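PDB 4YYF: beta-N-acetylhexosaminidase from Mycobacterium smegmatis, which probably hydrolyses terminal non-reducing N-acetyl-D-hexosamine residues from N-acetyl-beta-D-hexosaminides, as a member of glycoside hydrolase family 3. Local coordinates for residues A[100-105]-A[153-158]; A[142-147]-A[194-199]. The protein carries 1 engineered substitution. All blocks are in the same frame, centred on the assembly; numbering follows the deposited sequence.

Interaction 1 (A[100-105]-A[153-158]); sequences AVSVDE and VDFAPV
Asp154 has CG anti to its backbone N (chi1 -174°), while Phe155 sets CG beside its own N, and its ring reaches back to Ser102. These two residues lie at and just beyond the end of strand 153-154, which runs alongside strand 100-107 in the TIM-barrel domain of this GH3 enzyme. Val153 N donates to Val101 O at 3.1 Å, and Phe155 N donates almost straight to Val103 O at 2.9 Å; between these bonds Val103 N reaches Val153 O only weakly. Past the pairing a side chain takes over: Glu105 N meets Asp154 OD1 on its syn side at 2.9 Å, 22° out of the carboxylate plane. The other branch, Asp154 OD2, lies 2.7 Å from Glu105 O. Glu105 sends its own carboxylate elsewhere, to Ser111, Leu113 N and Arg142. On the Phe155 side, CE2 and CZ pack against CB and OG of Ser102, and Tyr288 meets the ring edge-to-face. The carboxylate of Asp104 is turned 75° from the plane of that ring, and its OD1 comes in at the ring edge, 3.2 Å from Phe155 CB.

Interaction 2 (A[142-147]-A[194-199]); sequences RGRKMR and RDAGVL. With ACT (acetate ion), chain E.
Van der Waals packing brings Ala196, at the end of helix 179-196, onto Gly143 of helix 132-148; the CA atoms of Gly143 and Ala196 are 5.2 Å apart. Ala196 CB lies directly on the helix backbone, 3.5 Å from Gly143 C and 3.6 Å from Arg144 N. Val198 CG2 touches both Gly143 O and Arg147 CD, each at 3.6 Å, and the Val198 and Arg147 side chains slide past each other in opposite directions. Direct hydrogen bonding falls to Arg147, whose chain bends at chi2 (-61°) and again at chi3. NH1 donates to Ala196 O at 2.9 Å, in the carbonyl plane on a lone pair, and the oxygen sits 4° out of the guanidinium plane. Gly197 follows with positive phi, completing a Schellman motif. A water links Arg144 NH2 to Asp195 O. Hydrogen bonds from two charged side chains hold an acetate, probably from the crystallisation liquor: Lys145 NZ meets its O at 2.7 Å, and Arg142 NH1 meets its OXT at 2.8 Å. Since carbonyls at a helix C-terminus carry partial negative charge, the Arg147 guanidinium and the water-linked Arg144 probably complement the end of helix 179-196.

How the interactions relate
Interaction 1 belongs to the core, with eight of its ten touching residues buried and its centre about 7 Å from the centre of the chain; interaction 2 lies about 16 Å from that centre and is only partly buried. The first joins strands 100-107 and 153-154 of the barrel, the second helix 132-148 to the C-terminal end of helix 179-196 and the loop after it. Main-chain bonds and a carboxylate dominate inside; outside, Ala196 packs on a helix backbone, while Arg147 reaches a carbonyl directly and Arg144 through a water. Buried Arg142 turns inward, its NH2 salt-bridged to Glu105 OE1 at 3.0 Å, and CE of Met146, a selenomethionine, packs on Asp154 OD2.

Interaction 1 (A[100-105]-A[153-158])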
loop_
_atom_site.group_PDB
_atom_site.type_symbol
_atom_site.label_atom_id
_atom_site.label_comp_id
_atom_site.label_asym_id
_atom_site.label_seq_id
_atom_site.Cartn_x
_atom_site.Cartn_y
_atom_site.Cartn_z
ATOM N N ALA A 100 -9.045 5.847 6.694
ATOM C CA ALA A 100 -8.817 5.152 5.426
ATOM C C ALA A 100 -9.073 3.671 5.635
ATOM O O ALA A 100 -8.648 3.094 6.633
ATOM C CB ALA A 100 -7.391 5.377 4.912
ATOM N N VAL A 101 -9.777 3.053 4.697
ATOM C CA VAL A 101 -10.129 1.647 4.819
ATOM C C VAL A 101 -9.594 0.937 3.588
ATOM O O VAL A 101 -10.046 1.207 2.487
ATOM C CB VAL A 101 -11.657 1.478 4.892
ATOM C CG1 VAL A 101 -12.033 -0.021 4.966
ATOM C CG2 VAL A 101 -12.196 2.243 6.118
ATOM N N SER A 102 -8.626 0.043 3.780
ATOM C CA SER A 102 -7.903 -0.541 2.655
ATOM C C SER A 102 -8.113 -2.043 2.577
ATOM O O SER A 102 -8.543 -2.670 3.549
ATOM C CB SER A 102 -6.413 -0.214 2.757
ATOM O OG SER A 102 -5.875 -0.690 3.984
ATOM N N VAL A 103 -7.792 -2.618 1.414
ATOM C CA VAL A 103 -8.002 -4.034 1.153
ATOM C C VAL A 103 -7.126 -4.464 -0.031
ATOM O O VAL A 103 -6.778 -3.636 -0.881
ATOM C CB VAL A 103 -9.506 -4.312 0.834
ATOM C CG1 VAL A 103 -9.918 -3.632 -0.489
ATOM C CG2 VAL A 103 -9.789 -5.822 0.779
ATOM N N ASP A 104 -6.751 -5.740 -0.067
ATOM C CA ASP A 104 -6.172 -6.349 -1.267
ATOM C C ASP A 104 -7.288 -6.876 -2.173
ATOM O O ASP A 104 -7.746 -8.001 -2.004
ATOM C CB ASP A 104 -5.278 -7.538 -0.906
ATOM C CG ASP A 104 -3.862 -7.136 -0.528
ATOM O OD1 ASP A 104 -3.469 -5.972 -0.763
ATOM O OD2 ASP A 104 -3.127 -8.006 -0.001
ATOM N N GLU A 105 -7.719 -6.086 -3.145
ATOM C CA GLU A 105 -8.766 -6.539 -4.059
ATOM C C GLU A 105 -8.266 -6.442 -5.507
ATOM O O GLU A 105 -8.538 -5.463 -6.212
ATOM C CB GLU A 105 -10.054 -5.735 -3.823
ATOM C CG GLU A 105 -11.256 -6.198 -4.616
ATOM C CD GLU A 105 -11.429 -7.705 -4.621
ATOM O OE1 GLU A 105 -11.192 -8.324 -5.677
ATOM O OE2 GLU A 105 -11.821 -8.276 -3.581
ATOM N N VAL A 153 -9.372 2.650 -0.141
ATOM C CA VAL A 153 -8.081 2.360 -0.761
ATOM C C VAL A 153 -8.046 0.909 -1.207
ATOM O O VAL A 153 -8.379 0.025 -0.426
ATOM C CB VAL A 153 -6.912 2.559 0.235
ATOM C CG1 VAL A 153 -5.583 2.192 -0.427
ATOM C CG2 VAL A 153 -6.858 3.996 0.759
ATOM N N ASP A 154 -7.635 0.659 -2.451
ATOM C CA ASP A 154 -7.396 -0.711 -2.909
ATOM C C ASP A 154 -5.912 -0.867 -3.209
ATOM O O ASP A 154 -5.353 -0.103 -3.998
ATOM C CB ASP A 154 -8.221 -1.026 -4.179
ATOM C CG ASP A 154 -8.122 -2.494 -4.614
ATOM O OD1 ASP A 154 -7.508 -3.320 -3.896
ATOM O OD2 ASP A 154 -8.694 -2.847 -5.679
ATOM N N PHE A 155 -5.275 -1.865 -2.606
ATOM C CA PHE A 155 -3.874 -2.138 -2.916
ATOM C C PHE A 155 -3.797 -2.878 -4.242
ATOM O O PHE A 155 -3.506 -4.070 -4.293
ATOM C CB PHE A 155 -3.226 -2.938 -1.793
ATOM C CG PHE A 155 -3.118 -2.174 -0.496
ATOM C CD1 PHE A 155 -2.604 -0.877 -0.483
ATOM C CD2 PHE A 155 -3.554 -2.733 0.698
ATOM C CE1 PHE A 155 -2.493 -0.155 0.727
ATOM C CE2 PHE A 155 -3.456 -2.020 1.906
ATOM C CZ PHE A 155 -2.917 -0.728 1.910
ATOM N N ALA A 156 -4.088 -2.144 -5.309
ATOM C CA ALA A 156 -4.082 -2.668 -6.669
ATOM C C ALA A 156 -4.034 -1.458 -7.580
ATOM O O ALA A 156 -4.481 -0.383 -7.194
ATOM C CB ALA A 156 -5.363 -3.502 -6.917
ATOM N N PRO A 157 -3.522 -1.608 -8.812
ATOM C CA PRO A 157 -3.065 -2.821 -9.475
ATOM C C PRO A 157 -1.610 -3.146 -9.187
ATOM O O PRO A 157 -0.782 -2.273 -8.941
ATOM C CB PRO A 157 -3.188 -2.463 -10.959
ATOM C CG PRO A 157 -2.850 -0.978 -10.982
ATOM C CD PRO A 157 -3.539 -0.449 -9.727
ATOM N N VAL A 158 -1.320 -4.435 -9.251
ATOM C CA VAL A 158 0.038 -4.935 -9.339
ATOM C C VAL A 158 0.609 -4.471 -10.671
ATOM O O VAL A 158 -0.011 -4.662 -11.720
ATOM C CB VAL A 158 0.010 -6.476 -9.321
ATOM C CG1 VAL A 158 1.383 -7.066 -9.696
ATOM C CG2 VAL A 158 -0.448 -6.972 -7.953
#

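Interaction 2 (A[142-147]-A[194-199])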
loop_
_atom_site.group_PDB
_atom_site.type_symbol
_atom_site.label_atom_id
_atom_site.label_comp_id
_atom_site.label_asym_id
_atom_site.label_seq_id
_atom_site.Cartn_x
_atom_site.Cartn_y
_atom_site.Cartn_z
ATOM N N ARG A 142 -16.161 -2.633 -10.088
ATOM C CA ARG A 142 -15.753 -3.202 -8.806
ATOM C C ARG A 142 -15.363 -2.143 -7.788
ATOM O O ARG A 142 -15.632 -2.289 -6.604
ATOM C CB ARG A 142 -14.648 -4.239 -8.998
ATOM C CG ARG A 142 -15.171 -5.477 -9.714
ATOM C CD ARG A 142 -14.045 -6.435 -10.071
ATOM N NE ARG A 142 -13.541 -7.195 -8.926
ATOM C CZ ARG A 142 -14.191 -8.220 -8.374
ATOM N NH1 ARG A 142 -15.389 -8.569 -8.824
ATOM N NH2 ARG A 142 -13.648 -8.893 -7.363
ATOM N N GLY A 143 -14.753 -1.066 -8.257
ATOM C CA GLY A 143 -14.485 0.083 -7.407
ATOM C C GLY A 143 -15.744 0.648 -6.757
ATOM O O GLY A 143 -15.741 0.983 -5.578
ATOM N N ARG A 144 -16.819 0.776 -7.527
ATOM C CA ARG A 144 -18.070 1.283 -6.976
ATOM C C ARG A 144 -18.602 0.318 -5.935
ATOM O O ARG A 144 -19.126 0.742 -4.909
ATOM C CB ARG A 144 -19.099 1.507 -8.087
ATOM C CG ARG A 144 -18.779 2.710 -8.960
ATOM C CD ARG A 144 -19.621 2.744 -10.213
ATOM N NE ARG A 144 -19.321 3.933 -11.018
ATOM C CZ ARG A 144 -19.713 4.112 -12.269
ATOM N NH1 ARG A 144 -20.419 3.167 -12.880
ATOM N NH2 ARG A 144 -19.389 5.232 -12.917
ATOM N N LYS A 145 -18.456 -0.981 -6.195
ATOM C CA LYS A 145 -18.913 -2.000 -5.248
ATOM C C LYS A 145 -18.106 -1.933 -3.960
ATOM O O LYS A 145 -18.650 -2.142 -2.879
ATOM C CB LYS A 145 -18.873 -3.403 -5.868
ATOM C CG LYS A 145 -19.943 -3.655 -6.927
ATOM C CD LYS A 145 -19.682 -4.974 -7.652
ATOM C CE LYS A 145 -20.657 -5.215 -8.789
ATOM N NZ LYS A 145 -20.483 -6.586 -9.395
HETATM N N MSE A 146 -16.815 -1.623 -4.072
HETATM C CA MSE A 146 -15.976 -1.392 -2.889
HETATM C C MSE A 146 -16.364 -0.141 -2.106
HETATM O O MSE A 146 -16.396 -0.158 -0.879
HETATM C CB MSE A 146 -14.491 -1.275 -3.292
HETATM C CG MSE A 146 -13.890 -2.579 -3.738
HETATM SE SE MSE A 146 -12.044 -2.275 -4.289
HETATM C CE MSE A 146 -12.152 -3.062 -6.086
ATOM N N ARG A 147 -16.635 0.950 -2.820
ATOM C CA ARG A 147 -17.101 2.181 -2.193
ATOM C C ARG A 147 -18.378 1.944 -1.391
ATOM O O ARG A 147 -18.515 2.460 -0.289
ATOM C CB ARG A 147 -17.395 3.255 -3.241
ATOM C CG ARG A 147 -16.192 3.826 -3.985
ATOM C CD ARG A 147 -15.181 4.511 -3.077
ATOM N NE ARG A 147 -15.699 5.594 -2.235
ATOM C CZ ARG A 147 -16.041 6.806 -2.665
ATOM N NH1 ARG A 147 -16.009 7.089 -3.965
ATOM N NH2 ARG A 147 -16.459 7.726 -1.791
ATOM N N ARG A 194 -9.780 4.677 -9.699
ATOM C CA ARG A 194 -9.726 6.122 -9.489
ATOM C C ARG A 194 -11.056 6.786 -9.855
ATOM O O ARG A 194 -11.555 7.651 -9.120
ATOM C CB ARG A 194 -8.563 6.711 -10.334
ATOM C CG ARG A 194 -8.465 8.217 -10.443
ATOM C CD ARG A 194 -7.192 8.626 -11.259
ATOM N NE ARG A 194 -6.053 7.855 -10.763
ATOM C CZ ARG A 194 -5.325 7.001 -11.473
ATOM N NH1 ARG A 194 -4.356 6.326 -10.869
ATOM N NH2 ARG A 194 -5.550 6.828 -12.772
ATOM N N ASP A 195 -11.631 6.407 -10.991
ATOM C CA ASP A 195 -12.904 7.017 -11.404
ATOM C C ASP A 195 -14.080 6.608 -10.506
ATOM O O ASP A 195 -15.108 7.294 -10.460
ATOM C CB ASP A 195 -13.212 6.719 -12.882
ATOM C CG ASP A 195 -12.296 7.471 -13.840
ATOM O OD1 ASP A 195 -11.577 8.381 -13.380
ATOM O OD2 ASP A 195 -12.283 7.153 -15.056
ATOM N N ALA A 196 -13.928 5.496 -9.798
ATOM C CA ALA A 196 -14.896 5.090 -8.776
ATOM C C ALA A 196 -14.683 5.867 -7.471
ATOM O O ALA A 196 -15.538 5.857 -6.582
ATOM C CB ALA A 196 -14.803 3.587 -8.503
ATOM N N GLY A 197 -13.540 6.534 -7.353
ATOM C CA GLY A 197 -13.225 7.291 -6.151
ATOM C C GLY A 197 -12.445 6.482 -5.130
ATOM O O GLY A 197 -12.317 6.882 -3.966
ATOM N N VAL A 198 -11.895 5.355 -5.576
ATOM C CA VAL A 198 -11.038 4.520 -4.735
ATOM C C VAL A 198 -9.609 4.925 -5.037
ATOM O O VAL A 198 -9.277 5.153 -6.196
ATOM C CB VAL A 198 -11.212 3.014 -5.086
ATOM C CG1 VAL A 198 -10.208 2.147 -4.316
ATOM C CG2 VAL A 198 -12.638 2.555 -4.786
ATOM N N LEU A 199 -8.759 5.025 -4.012
ATOM C CA LEU A 199 -7.346 5.316 -4.253
ATOM C C LEU A 199 -6.632 4.044 -4.703
ATOM O O LEU A 199 -6.529 3.090 -3.935
ATOM C CB LEU A 199 -6.670 5.837 -2.972
ATOM C CG LEU A 199 -5.163 6.097 -3.105
ATOM C CD1 LEU A 199 -4.872 7.317 -4.035
ATOM C CD2 LEU A 199 -4.535 6.316 -1.716
HETATM C C ACT E . -17.478 -6.977 -11.578
HETATM O O ACT E . -18.387 -6.341 -11.000
HETATM O OXT ACT E . -17.057 -7.985 -10.972
HETATM C CH3 ACT E . -16.918 -6.537 -12.897
HETATM O O HOH W 1 -17.432 7.218 -12.186
#